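Side-chain contact in probable endonuclease 4 (Thermotoga maritima, PDB 4HNO), which probably cleaves phosphodiester bonds at apurinic or apyrimidinic sites in DNA during base excision repair, using a cluster of metal ions: residues E134-N137 with V143-L146. Sequence-based numbering, arbitrary orientation.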
ATOM      1  N   GLU A 134      17.782  -9.069   5.179  1.00  8.27           N
ATOM      2  CA  GLU A 134      18.740  -9.115   4.089  0.75  8.47           C
ATOM      3  C   GLU A 134      18.572  -7.909   3.171  1.00  8.42           C
ATOM      4  O   GLU A 134      19.556  -7.344   2.692  1.00  9.98           O
ATOM      5  CB  GLU A 134      18.609 -10.403   3.281  0.75  9.24           C
ATOM      6  CG  GLU A 134      19.079 -11.597   4.022  0.75 11.26           C
ATOM      7  CD  GLU A 134      20.483 -11.406   4.566  0.75 19.98           C
ATOM      8  OE1 GLU A 134      21.391 -11.095   3.761  0.75 16.85           O
ATOM      9  OE2 GLU A 134      20.679 -11.520   5.798  0.75 31.80           O
ATOM     10  N   VAL A 135      17.339  -7.497   2.919  1.00  7.78           N
ATOM     11  CA  VAL A 135      17.107  -6.349   2.055  1.00  7.71           C
ATOM     12  C   VAL A 135      17.523  -5.049   2.735  1.00  7.68           C
ATOM     13  O   VAL A 135      18.286  -4.254   2.175  1.00  8.23           O
ATOM     14  CB  VAL A 135      15.647  -6.299   1.609  1.00  8.19           C
ATOM     15  CG1 VAL A 135      15.333  -5.030   0.846  1.00  8.92           C
ATOM     16  CG2 VAL A 135      15.298  -7.543   0.782  1.00  9.40           C
ATOM     17  N   LEU A 136      17.001  -4.815   3.935  1.00  7.53           N
ATOM     18  CA  LEU A 136      17.251  -3.546   4.616  1.00  7.34           C
ATOM     19  C   LEU A 136      18.720  -3.390   4.980  1.00  7.61           C
ATOM     20  O   LEU A 136      19.262  -2.293   4.892  1.00  8.29           O
ATOM     21  CB  LEU A 136      16.353  -3.424   5.836  1.00  8.16           C
ATOM     22  CG  LEU A 136      14.866  -3.280   5.505  1.00  8.73           C
ATOM     23  CD1 LEU A 136      14.063  -3.384   6.786  1.00 10.45           C
ATOM     24  CD2 LEU A 136      14.558  -1.991   4.764  1.00  9.92           C
ATOM     25  N   ASN A 137      19.368  -4.471   5.408  1.00  8.13           N
ATOM     26  CA  ASN A 137      20.743  -4.381   5.847  1.00  8.76           C
ATOM     27  C   ASN A 137      21.731  -4.261   4.699  1.00  9.32           C
ATOM     28  O   ASN A 137      22.927  -4.118   4.946  1.00 11.95           O
ATOM     29  CB  ASN A 137      21.126  -5.569   6.745  1.00  9.43           C
ATOM     30  CG  ASN A 137      20.400  -5.576   8.090  1.00  9.56           C
ATOM     31  OD1 ASN A 137      19.922  -4.549   8.592  1.00 10.54           O
ATOM     32  ND2 ASN A 137      20.357  -6.738   8.710  1.00 10.56           N
ATOM     33  N   VAL A 143      11.995   3.070   2.991  1.00  7.72           N
ATOM     34  CA  VAL A 143      11.196   2.439   4.026  1.00  7.82           C
ATOM     35  C   VAL A 143      10.258   1.441   3.374  1.00  7.47           C
ATOM     36  O   VAL A 143       9.580   1.771   2.404  1.00  8.50           O
ATOM     37  CB  VAL A 143      10.401   3.528   4.782  1.00  8.63           C
ATOM     38  CG1 VAL A 143       9.374   2.926   5.737  1.00  9.62           C
ATOM     39  CG2 VAL A 143      11.364   4.456   5.536  1.00  9.53           C
ATOM     40  N   ILE A 144      10.244   0.221   3.906  1.00  7.53           N
ATOM     41  CA  ILE A 144       9.323  -0.804   3.450  1.00  7.46           C
ATOM     42  C   ILE A 144       8.030  -0.690   4.238  1.00  7.66           C
ATOM     43  O   ILE A 144       8.048  -0.625   5.474  1.00  8.86           O
ATOM     44  CB  ILE A 144       9.951  -2.190   3.571  1.00  8.66           C
ATOM     45  CG1 ILE A 144      11.109  -2.272   2.556  1.00 11.24           C
ATOM     46  CG2 ILE A 144       8.915  -3.277   3.322  1.00 10.20           C
ATOM     47  CD1 ILE A 144      11.936  -3.516   2.578  1.00 12.44           C
ATOM     48  N   LEU A 145       6.913  -0.655   3.522  1.00  7.40           N
ATOM     49  CA  LEU A 145       5.589  -0.640   4.140  1.00  7.46           C
ATOM     50  C   LEU A 145       5.019  -2.050   4.066  1.00  7.43           C
ATOM     51  O   LEU A 145       4.987  -2.651   2.996  1.00  9.03           O
ATOM     52  CB  LEU A 145       4.653   0.330   3.428  1.00  7.73           C
ATOM     53  CG  LEU A 145       5.176   1.758   3.324  1.00  7.94           C
ATOM     54  CD1 LEU A 145       4.176   2.644   2.595  1.00  8.68           C
ATOM     55  CD2 LEU A 145       5.494   2.322   4.695  1.00  8.63           C
ATOM     56  N   LEU A 146       4.559  -2.557   5.207  1.00  7.37           N
ATOM     57  CA  LEU A 146       3.835  -3.813   5.251  1.00  7.31           C
ATOM     58  C   LEU A 146       2.353  -3.499   5.134  1.00  7.24           C
ATOM     59  O   LEU A 146       1.817  -2.729   5.937  1.00  7.93           O
ATOM     60  CB  LEU A 146       4.079  -4.548   6.556  1.00  7.91           C
ATOM     61  CG  LEU A 146       5.523  -4.810   6.922  1.00  8.78           C
ATOM     62  CD1 LEU A 146       5.603  -5.492   8.278  1.00 10.02           C
ATOM     63  CD2 LEU A 146       6.233  -5.626   5.856  1.00 11.72           C
TER
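I144 reaches from the barrel wall to V135 and L136 on the last turn of helix 121-136, an apolar contact inside one beta-alpha-beta unit of the TIM barrel. The unit runs from strand 108-115 through this helix into strand 143-147, and a six-residue loop, 137-142, brings the chain back. The CB of I144 points at the helix, and there its branches part. I144 CG1 stands anti to the carbonyl carbon (chi1 -68°) and comes within 4.1 Å of L136 CD2. With chi2 at 175° the chain stays extended, which carries CD1 out to the helix; CG2 turns off the other way, anti to the backbone N. I144 CD1 makes the closest approach, 3.7 Å to L136 CD2, and also lies 4.1 Å from L136 CG. I144 CD1 also meets V135 CG1, at 4.1 Å, the two side chains crossing at about a right angle. Since the CA atoms of L136 and I144 are 8.5 Å apart, side chains alone span the gap, burying 110 Å² in total. All three residues are buried: V135 also packs on L94 and V98 of helix 84-104, and L136 on V176 of strand 176-181, the parallel neighbour of strand 143-147. A bound zinc ion lies about 11 Å from the I144 side chain. At the helix end, the carbonyl O of L136 accepts a hydrogen bond from R175 NH2.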